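Local coordinates for protein citrate synthase (Mycobacterium tuberculosis, PDB 4TVM) that catalyses the condensation of oxaloacetate with acetyl-CoA and water to give citrate and CoA, a step of the Krebs cycle, at residues T43-G48 with R414-G419; H132-L137 with G257-L262; I165-K170 with A249-S254. All coordinates share one frame; numbering follows the deposited sequence.

Contacts 2 and 3 share one helix, 251-262: its N-terminal end packs on helix 159-182 in contact 3, and its C-terminal half on the start of helix 133-147 in contact 2. Their centres lie 14 Å apart, in the helical body of the subunit. Contact 1 joins segments near the two ends of the chain and encloses the other two in sequence, yet it stands apart in space, its centre 29 Å from that of contact 2 and 33 Å from that of contact 3. All three reach the second subunit. None belongs to the oxaloacetate pocket, although the side chains of Arg414 and Met134 come within about 10 and 13 Å of a bound oxaloacetate.

Contact 1. Residues T43-G48 with R414-G419; sequences TTFDVG and RQIYTG
Strands 43-45 and 414-417, touching through Thr43, Phe45, Arg414 and Ile416, run almost perpendicular to each other, with 83° between their directions and axes 7.9 Å apart at closest. No hydrogen bond joins the two segments, and side chains alone make the contact. Ile416 is central to it. Its chi1 of -59° brings CG1 to Phe45 CD1, 3.7 Å away, and the further turn at chi2 (-57°) carries Ile416 CD1 on to Thr43 OG1 at 3.5 Å. The isoleucine crosses Phe45 at about a right angle and slides past Thr43 in the opposite direction. A branched aliphatic chain thus serves two neighbours at once. Phe45 suits its place because its large apolar ring reaches Ile416 although its CB bond does not point at the other strand. Thr43 divides its work: OG1 faces Ile416 and also has a hydrogen-bond partner outside these segments, whereas its methyl CG2 rests 3.9 Å from Arg414 CG. Residues of both strands take part in parallel pairing with the second subunit, an intertwining in which segments near the two ends of one chain help build the dimer, with the sheet running on across the interface. Arg414 suits such a place. Its CB and CG pack on Thr43, then the chain bends at chi2 and leads the guanidinium group away, NE bonding Ala50 O of the second subunit. Gln415, turned away from strand 43-45, uses both ends of its amide there, NE2 on Thr60 O and OE1 on Gln234 NE2 of that subunit.

Contact 2. Residues H132-L137 with G257-L262; sequences HPMPVL and GGINAL
Met134 reaches across to Ile259 with the end of its side chain: CE lies 3.7 Å from Ile259 CG2 and 3.6 Å from Ile259 O. The bend at chi2 (59°) turns the thioether toward the other helix, although the CB of Met134 does not itself point there. A long, unbranched chain is well suited to span this gap. Beside it, Leu137 CD2 makes a looser approach to the same methyl, Ile259 CG2, at 4.3 Å. In Ile259, CG1 lies beside the backbone N (chi1 -72°), which puts CG2 anti to that N and toward both partners. The side chains meet through apolar atoms, the Met134 methyl also lying against a backbone oxygen, and no hydrogen bond joins the segments.

Met134 and Leu137 stand three residues apart in the first turn of helix 133-147, on one side of it, where i to i+4 bonding is seen in Leu137 N to Pro133 O (3.0 Å). His132 occupies the N-cap position. The prolines at 133 and 135 fit this turn, whose first amides have no preceding helical carbonyl to bind.

The contact lies in the helical core of the citrate synthase fold. Met134 also touches Trp263, Leu137 reaches Leu171 of helix 159-182, and helix 383-403 closes over both partners, with Val385 on Leu137 and Trp395 on Ile259; Leu262 packs against Phe387 of the oxaloacetate pocket.

Contact 3. Residues I165-K170 with A249-S254; sequences IRLLAK and ANLFTS
Leu167 of helix 159-182 packs against Leu251 and Phe252, the first two residues of helix 251-262, in a buried helix-to-helix contact within the predominantly helical citrate synthase fold. It joins the first half of one long helix to the opening turn of another, and no hydrogen bond passes between the segments. The nearest CA atoms, of Leu167 and Phe252, are 7.9 Å apart, a distance bridged by apolar side chains.

Leu167 does most of the touching. Its CD1 meets the phenyl ring of Phe252 at the edge, in plane, 3.5 Å from CD1 of that ring, and CG of the leucine lies 3.6 Å from Phe252 CE1. The methyl therefore sits at the CD1-CE1 edge, with CG beside it but displaced from the ring plane, and the flat ring presents its C-H edge to the leucine. Although its CB does not point at the other helix, Phe252 brings its ring there, CG lying anti to the carbonyl carbon (chi1 -61°). Leu251 adds the second partner, its CG 3.8 Å from Leu167 CD1, so that one methyl is shared by both residues.

Beyond this pair of helices, Leu167 also touches Ile396 and Leu251 touches Trp399, both on helix 383-403. Arg166 turns its charged end to a salt bridge with Asp150.

The start of helix 251-262 is fixed by Asn250 at the N-cap. Ser254 OG gives a hydrogen bond to Asn250 O and is itself joined to Trp399 NE1, while Thr253 N donates to Asn250 OD1 at 2.9 Å, with an N-H...O angle of 155°, from above the plane of the side-chain carbonyl, 42° out of it.

Contact 1. Residues T43-G48 with R414-G419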
loop_
_atom_site.group_PDB
_atom_site.type_symbol
_atom_site.label_atom_id
_atom_site.label_comp_id
_atom_site.label_asym_id
_atom_site.label_seq_id
_atom_site.Cartn_x
_atom_site.Cartn_y
_atom_site.Cartn_z
ATOM N N THR A 43 4.403 -25.389 -1.905
ATOM C CA THR A 43 4.317 -24.040 -2.470
ATOM C C THR A 43 5.516 -23.737 -3.349
ATOM O O THR A 43 6.565 -24.386 -3.241
ATOM C CB THR A 43 4.324 -22.944 -1.390
ATOM O OG1 THR A 43 5.499 -23.071 -0.573
ATOM C CG2 THR A 43 3.078 -22.996 -0.526
ATOM N N THR A 44 5.366 -22.742 -4.218
ATOM C CA THR A 44 6.519 -22.184 -4.906
ATOM C C THR A 44 7.136 -21.200 -3.946
ATOM O O THR A 44 6.441 -20.568 -3.156
ATOM C CB THR A 44 6.145 -21.470 -6.226
ATOM O OG1 THR A 44 5.246 -20.380 -5.956
ATOM C CG2 THR A 44 5.490 -22.452 -7.233
ATOM N N PHE A 45 8.448 -21.087 -3.980
ATOM C CA PHE A 45 9.142 -20.037 -3.246
ATOM C C PHE A 45 9.842 -19.178 -4.302
ATOM O O PHE A 45 10.543 -19.709 -5.128
ATOM C CB PHE A 45 10.120 -20.677 -2.273
ATOM C CG PHE A 45 10.975 -19.694 -1.521
ATOM C CD1 PHE A 45 10.432 -18.910 -0.515
ATOM C CD2 PHE A 45 12.340 -19.587 -1.794
ATOM C CE1 PHE A 45 11.219 -18.016 0.180
ATOM C CE2 PHE A 45 13.138 -18.693 -1.101
ATOM C CZ PHE A 45 12.576 -17.905 -0.112
ATOM N N ASP A 46 9.600 -17.871 -4.309
ATOM C CA ASP A 46 10.177 -16.963 -5.316
ATOM C C ASP A 46 10.396 -15.574 -4.769
ATOM O O ASP A 46 9.490 -14.755 -4.772
ATOM C CB ASP A 46 9.232 -16.841 -6.513
ATOM C CG ASP A 46 9.865 -16.114 -7.693
ATOM O OD1 ASP A 46 11.105 -15.942 -7.739
ATOM O OD2 ASP A 46 9.112 -15.737 -8.598
ATOM N N VAL A 47 11.603 -15.303 -4.308
ATOM C CA VAL A 47 11.937 -13.988 -3.762
ATOM C C VAL A 47 11.528 -12.847 -4.696
ATOM O O VAL A 47 11.836 -12.859 -5.874
ATOM C CB VAL A 47 13.444 -13.861 -3.512
ATOM C CG1 VAL A 47 13.778 -12.492 -2.908
ATOM C CG2 VAL A 47 13.932 -15.008 -2.621
ATOM N N GLY A 48 10.800 -11.885 -4.154
ATOM C CA GLY A 48 10.355 -10.719 -4.895
ATOM C C GLY A 48 9.185 -10.952 -5.840
ATOM O O GLY A 48 8.735 -10.006 -6.503
ATOM N N ARG A 414 1.643 -16.900 0.405
ATOM C CA ARG A 414 2.118 -17.856 1.356
ATOM C C ARG A 414 3.431 -17.434 2.005
ATOM O O ARG A 414 3.938 -16.314 1.775
ATOM C CB ARG A 414 2.259 -19.218 0.668
ATOM C CG ARG A 414 0.940 -19.743 0.142
ATOM C CD ARG A 414 -0.065 -19.869 1.272
ATOM N NE ARG A 414 -1.356 -20.347 0.787
ATOM C CZ ARG A 414 -2.348 -20.774 1.565
ATOM N NH1 ARG A 414 -2.212 -20.789 2.896
ATOM N NH2 ARG A 414 -3.485 -21.188 1.011
ATOM N N GLN A 415 3.938 -18.329 2.851
ATOM C CA GLN A 415 5.256 -18.216 3.441
ATOM C C GLN A 415 5.869 -19.616 3.596
ATOM O O GLN A 415 5.218 -20.629 3.402
ATOM C CB GLN A 415 5.154 -17.557 4.815
ATOM C CG GLN A 415 4.109 -18.213 5.710
ATOM C CD GLN A 415 4.129 -17.697 7.127
ATOM O OE1 GLN A 415 4.579 -16.589 7.399
ATOM N NE2 GLN A 415 3.653 -18.500 8.033
ATOM N N ILE A 416 7.138 -19.644 3.936
ATOM C CA ILE A 416 7.806 -20.857 4.311
ATOM C C ILE A 416 8.055 -20.624 5.761
ATOM O O ILE A 416 8.830 -19.729 6.100
ATOM C CB ILE A 416 9.166 -20.999 3.613
ATOM C CG1 ILE A 416 8.960 -20.995 2.119
ATOM C CG2 ILE A 416 9.867 -22.279 4.064
ATOM C CD1 ILE A 416 8.028 -22.086 1.659
ATOM N N TYR A 417 7.385 -21.380 6.626
ATOM C CA TYR A 417 7.468 -21.078 8.031
ATOM C C TYR A 417 8.786 -21.590 8.518
ATOM O O TYR A 417 9.144 -22.714 8.235
ATOM C CB TYR A 417 6.354 -21.708 8.824
ATOM C CG TYR A 417 6.444 -21.325 10.273
ATOM C CD1 TYR A 417 6.314 -20.006 10.653
ATOM C CD2 TYR A 417 6.676 -22.271 11.254
ATOM C CE1 TYR A 417 6.406 -19.642 11.969
ATOM C CE2 TYR A 417 6.764 -21.908 12.578
ATOM C CZ TYR A 417 6.619 -20.602 12.923
ATOM O OH TYR A 417 6.703 -20.238 14.232
ATOM N N THR A 418 9.510 -20.772 9.257
ATOM C CA THR A 418 10.824 -21.175 9.684
ATOM C C THR A 418 11.039 -20.994 11.191
ATOM O O THR A 418 12.173 -21.034 11.645
ATOM C CB THR A 418 11.893 -20.439 8.871
ATOM O OG1 THR A 418 13.176 -20.825 9.351
ATOM C CG2 THR A 418 11.764 -18.920 9.004
ATOM N N GLY A 419 9.943 -20.866 11.949
ATOM C CA GLY A 419 9.971 -20.658 13.405
ATOM C C GLY A 419 9.787 -21.851 14.354
ATOM O O GLY A 419 10.056 -23.000 13.996
#

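Contact 2. Residues H132-L137 with G257-L262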
loop_
_atom_site.group_PDB
_atom_site.type_symbol
_atom_site.label_atom_id
_atom_site.label_comp_id
_atom_site.label_asym_id
_atom_site.label_seq_id
_atom_site.Cartn_x
_atom_site.Cartn_y
_atom_site.Cartn_z
ATOM N N HIS A 132 8.123 18.401 3.713
ATOM C CA HIS A 132 8.573 17.753 2.487
ATOM C C HIS A 132 7.327 17.402 1.678
ATOM O O HIS A 132 6.302 17.062 2.263
ATOM C CB HIS A 132 9.386 16.522 2.838
ATOM C CG HIS A 132 10.630 16.828 3.615
ATOM N ND1 HIS A 132 11.567 15.867 3.931
ATOM C CD2 HIS A 132 11.103 17.993 4.122
ATOM C CE1 HIS A 132 12.553 16.422 4.615
ATOM N NE2 HIS A 132 12.299 17.711 4.737
ATOM N N PRO A 133 7.370 17.532 0.340
ATOM C CA PRO A 133 6.095 17.329 -0.343
ATOM C C PRO A 133 5.602 15.893 -0.340
ATOM O O PRO A 133 4.419 15.647 -0.328
ATOM C CB PRO A 133 6.395 17.775 -1.780
ATOM C CG PRO A 133 7.579 18.664 -1.667
ATOM C CD PRO A 133 8.398 18.003 -0.599
ATOM N N MET A 134 6.499 14.937 -0.347
ATOM C CA MET A 134 6.060 13.579 -0.434
ATOM C C MET A 134 5.120 13.186 0.698
ATOM O O MET A 134 4.143 12.512 0.461
ATOM C CB MET A 134 7.251 12.673 -0.475
ATOM C CG MET A 134 6.887 11.326 -1.000
ATOM S SD MET A 134 6.196 11.454 -2.660
ATOM C CE MET A 134 5.533 9.790 -2.711
ATOM N N PRO A 135 5.422 13.587 1.931
ATOM C CA PRO A 135 4.511 13.312 3.039
ATOM C C PRO A 135 3.143 13.961 2.911
ATOM O O PRO A 135 2.117 13.345 3.196
ATOM C CB PRO A 135 5.239 13.909 4.246
ATOM C CG PRO A 135 6.679 13.850 3.898
ATOM C CD PRO A 135 6.801 13.800 2.399
ATOM N N VAL A 136 3.151 15.211 2.501
ATOM C CA VAL A 136 1.955 15.999 2.391
ATOM C C VAL A 136 1.010 15.398 1.390
ATOM O O VAL A 136 -0.174 15.321 1.629
ATOM C CB VAL A 136 2.292 17.429 1.917
ATOM C CG1 VAL A 136 1.033 18.283 1.896
ATOM C CG2 VAL A 136 3.341 18.061 2.822
ATOM N N LEU A 137 1.547 15.006 0.249
ATOM C CA LEU A 137 0.780 14.367 -0.826
ATOM C C LEU A 137 0.165 13.010 -0.452
ATOM O O LEU A 137 -0.960 12.703 -0.835
ATOM C CB LEU A 137 1.699 14.202 -2.038
ATOM C CG LEU A 137 1.441 13.142 -3.106
ATOM C CD1 LEU A 137 0.481 13.661 -4.130
ATOM C CD2 LEU A 137 2.754 12.780 -3.789
ATOM N N GLY A 257 -1.887 3.650 -1.787
ATOM C CA GLY A 257 -0.939 2.555 -1.575
ATOM C C GLY A 257 0.145 2.514 -2.616
ATOM O O GLY A 257 1.295 2.233 -2.330
ATOM N N GLY A 258 -0.215 2.797 -3.849
ATOM C CA GLY A 258 0.782 2.984 -4.868
ATOM C C GLY A 258 1.701 4.110 -4.459
ATOM O O GLY A 258 2.912 4.009 -4.691
ATOM N N ILE A 259 1.158 5.177 -3.863
ATOM C CA ILE A 259 1.991 6.356 -3.542
ATOM C C ILE A 259 2.967 6.050 -2.409
ATOM O O ILE A 259 4.125 6.521 -2.430
ATOM C CB ILE A 259 1.147 7.595 -3.151
ATOM C CG1 ILE A 259 0.441 8.153 -4.388
ATOM C CG2 ILE A 259 2.015 8.696 -2.571
ATOM C CD1 ILE A 259 -0.777 8.954 -4.044
ATOM N N ASN A 260 2.498 5.281 -1.420
ATOM C CA ASN A 260 3.365 4.857 -0.337
ATOM C C ASN A 260 4.461 3.914 -0.873
ATOM O O ASN A 260 5.629 4.028 -0.472
ATOM C CB ASN A 260 2.578 4.141 0.750
ATOM C CG ASN A 260 1.577 5.024 1.458
ATOM O OD1 ASN A 260 1.683 6.240 1.472
ATOM N ND2 ASN A 260 0.594 4.398 2.068
ATOM N N ALA A 261 4.100 2.962 -1.736
ATOM C CA ALA A 261 5.134 2.037 -2.297
ATOM C C ALA A 261 6.180 2.822 -3.050
ATOM O O ALA A 261 7.362 2.565 -2.935
ATOM C CB ALA A 261 4.530 0.993 -3.217
ATOM N N LEU A 262 5.727 3.823 -3.781
ATOM C CA LEU A 262 6.618 4.698 -4.529
ATOM C C LEU A 262 7.595 5.461 -3.657
ATOM O O LEU A 262 8.697 5.769 -4.075
ATOM C CB LEU A 262 5.796 5.686 -5.364
ATOM C CG LEU A 262 6.527 6.289 -6.551
ATOM C CD1 LEU A 262 6.683 5.260 -7.652
ATOM C CD2 LEU A 262 5.799 7.543 -7.027
#

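Contact 3. Residues I165-K170 with A249-S254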
loop_
_atom_site.group_PDB
_atom_site.type_symbol
_atom_site.label_atom_id
_atom_site.label_comp_id
_atom_site.label_asym_id
_atom_site.label_seq_id
_atom_site.Cartn_x
_atom_site.Cartn_y
_atom_site.Cartn_z
ATOM N N ILE A 165 -11.521 10.720 -13.086
ATOM C CA ILE A 165 -11.393 12.104 -13.503
ATOM C C ILE A 165 -10.838 12.952 -12.382
ATOM O O ILE A 165 -9.827 13.635 -12.548
ATOM C CB ILE A 165 -12.753 12.673 -13.987
ATOM C CG1 ILE A 165 -13.299 11.844 -15.159
ATOM C CG2 ILE A 165 -12.591 14.092 -14.459
ATOM C CD1 ILE A 165 -12.260 11.574 -16.256
ATOM N N ARG A 166 -11.512 12.917 -11.240
ATOM C CA ARG A 166 -11.068 13.659 -10.059
ATOM C C ARG A 166 -9.590 13.459 -9.728
ATOM O O ARG A 166 -8.910 14.397 -9.327
ATOM C CB ARG A 166 -11.898 13.246 -8.858
ATOM C CG ARG A 166 -13.032 14.191 -8.562
ATOM C CD ARG A 166 -14.198 13.497 -7.918
ATOM N NE ARG A 166 -15.243 14.463 -7.662
ATOM C CZ ARG A 166 -16.370 14.197 -7.010
ATOM N NH1 ARG A 166 -16.599 12.970 -6.533
ATOM N NH2 ARG A 166 -17.268 15.166 -6.836
ATOM N N LEU A 167 -9.088 12.246 -9.883
ATOM C CA LEU A 167 -7.667 11.977 -9.603
ATOM C C LEU A 167 -6.763 12.567 -10.654
ATOM O O LEU A 167 -5.746 13.160 -10.334
ATOM C CB LEU A 167 -7.403 10.472 -9.519
ATOM C CG LEU A 167 -7.527 9.863 -8.120
ATOM C CD1 LEU A 167 -7.809 8.374 -8.189
ATOM C CD2 LEU A 167 -6.245 10.112 -7.354
ATOM N N LEU A 168 -7.108 12.381 -11.916
ATOM C CA LEU A 168 -6.264 12.903 -12.985
ATOM C C LEU A 168 -6.225 14.423 -12.950
ATOM O O LEU A 168 -5.200 15.029 -13.265
ATOM C CB LEU A 168 -6.773 12.445 -14.347
ATOM C CG LEU A 168 -6.442 11.006 -14.682
ATOM C CD1 LEU A 168 -7.289 10.597 -15.874
ATOM C CD2 LEU A 168 -4.961 10.874 -14.994
ATOM N N ALA A 169 -7.346 15.037 -12.575
ATOM C CA ALA A 169 -7.416 16.515 -12.496
ATOM C C ALA A 169 -6.752 17.031 -11.260
ATOM O O ALA A 169 -5.944 17.936 -11.337
ATOM C CB ALA A 169 -8.847 17.012 -12.515
ATOM N N LYS A 170 -7.126 16.477 -10.111
ATOM C CA LYS A 170 -6.747 17.071 -8.825
ATOM C C LYS A 170 -5.363 16.723 -8.294
ATOM O O LYS A 170 -4.855 17.446 -7.449
ATOM C CB LYS A 170 -7.762 16.725 -7.761
ATOM C CG LYS A 170 -9.136 17.175 -8.143
ATOM C CD LYS A 170 -10.098 17.082 -6.978
ATOM C CE LYS A 170 -11.288 17.998 -7.257
ATOM N NZ LYS A 170 -12.349 17.227 -7.927
ATOM N N ALA A 249 -10.779 -2.204 -1.841
ATOM C CA ALA A 249 -10.552 -0.851 -1.406
ATOM C C ALA A 249 -11.005 0.091 -2.499
ATOM O O ALA A 249 -11.144 -0.316 -3.650
ATOM C CB ALA A 249 -9.089 -0.646 -1.072
ATOM N N ASN A 250 -11.292 1.341 -2.144
ATOM C CA ASN A 250 -11.737 2.284 -3.155
ATOM C C ASN A 250 -10.555 2.777 -3.989
ATOM O O ASN A 250 -9.397 2.438 -3.737
ATOM C CB ASN A 250 -12.577 3.412 -2.555
ATOM C CG ASN A 250 -11.746 4.519 -1.938
ATOM O OD1 ASN A 250 -10.788 5.000 -2.532
ATOM N ND2 ASN A 250 -12.127 4.942 -0.736
ATOM N N LEU A 251 -10.863 3.546 -5.018
ATOM C CA LEU A 251 -9.852 3.984 -5.964
ATOM C C LEU A 251 -8.785 4.815 -5.318
ATOM O O LEU A 251 -7.614 4.599 -5.553
ATOM C CB LEU A 251 -10.506 4.790 -7.073
ATOM C CG LEU A 251 -9.687 5.091 -8.314
ATOM C CD1 LEU A 251 -8.700 4.001 -8.681
ATOM C CD2 LEU A 251 -10.656 5.323 -9.460
ATOM N N PHE A 252 -9.188 5.755 -4.481
ATOM C CA PHE A 252 -8.247 6.626 -3.800
ATOM C C PHE A 252 -7.334 5.869 -2.867
ATOM O O PHE A 252 -6.140 6.162 -2.762
ATOM C CB PHE A 252 -9.005 7.680 -2.989
ATOM C CG PHE A 252 -9.876 8.582 -3.822
ATOM C CD1 PHE A 252 -9.585 8.831 -5.172
ATOM C CD2 PHE A 252 -10.993 9.198 -3.265
ATOM C CE1 PHE A 252 -10.397 9.664 -5.930
ATOM C CE2 PHE A 252 -11.816 10.034 -4.034
ATOM C CZ PHE A 252 -11.505 10.272 -5.359
ATOM N N THR A 253 -7.898 4.903 -2.156
ATOM C CA THR A 253 -7.126 4.203 -1.150
ATOM C C THR A 253 -6.110 3.336 -1.861
ATOM O O THR A 253 -4.952 3.250 -1.441
ATOM C CB THR A 253 -8.036 3.401 -0.207
ATOM O OG1 THR A 253 -9.113 4.243 0.247
ATOM C CG2 THR A 253 -7.237 2.873 0.970
ATOM N N SER A 254 -6.498 2.756 -2.987
ATOM C CA SER A 254 -5.529 1.989 -3.804
ATOM C C SER A 254 -4.390 2.845 -4.398
ATOM O O SER A 254 -3.239 2.406 -4.425
ATOM C CB SER A 254 -6.249 1.216 -4.898
ATOM O OG SER A 254 -7.499 0.730 -4.425
#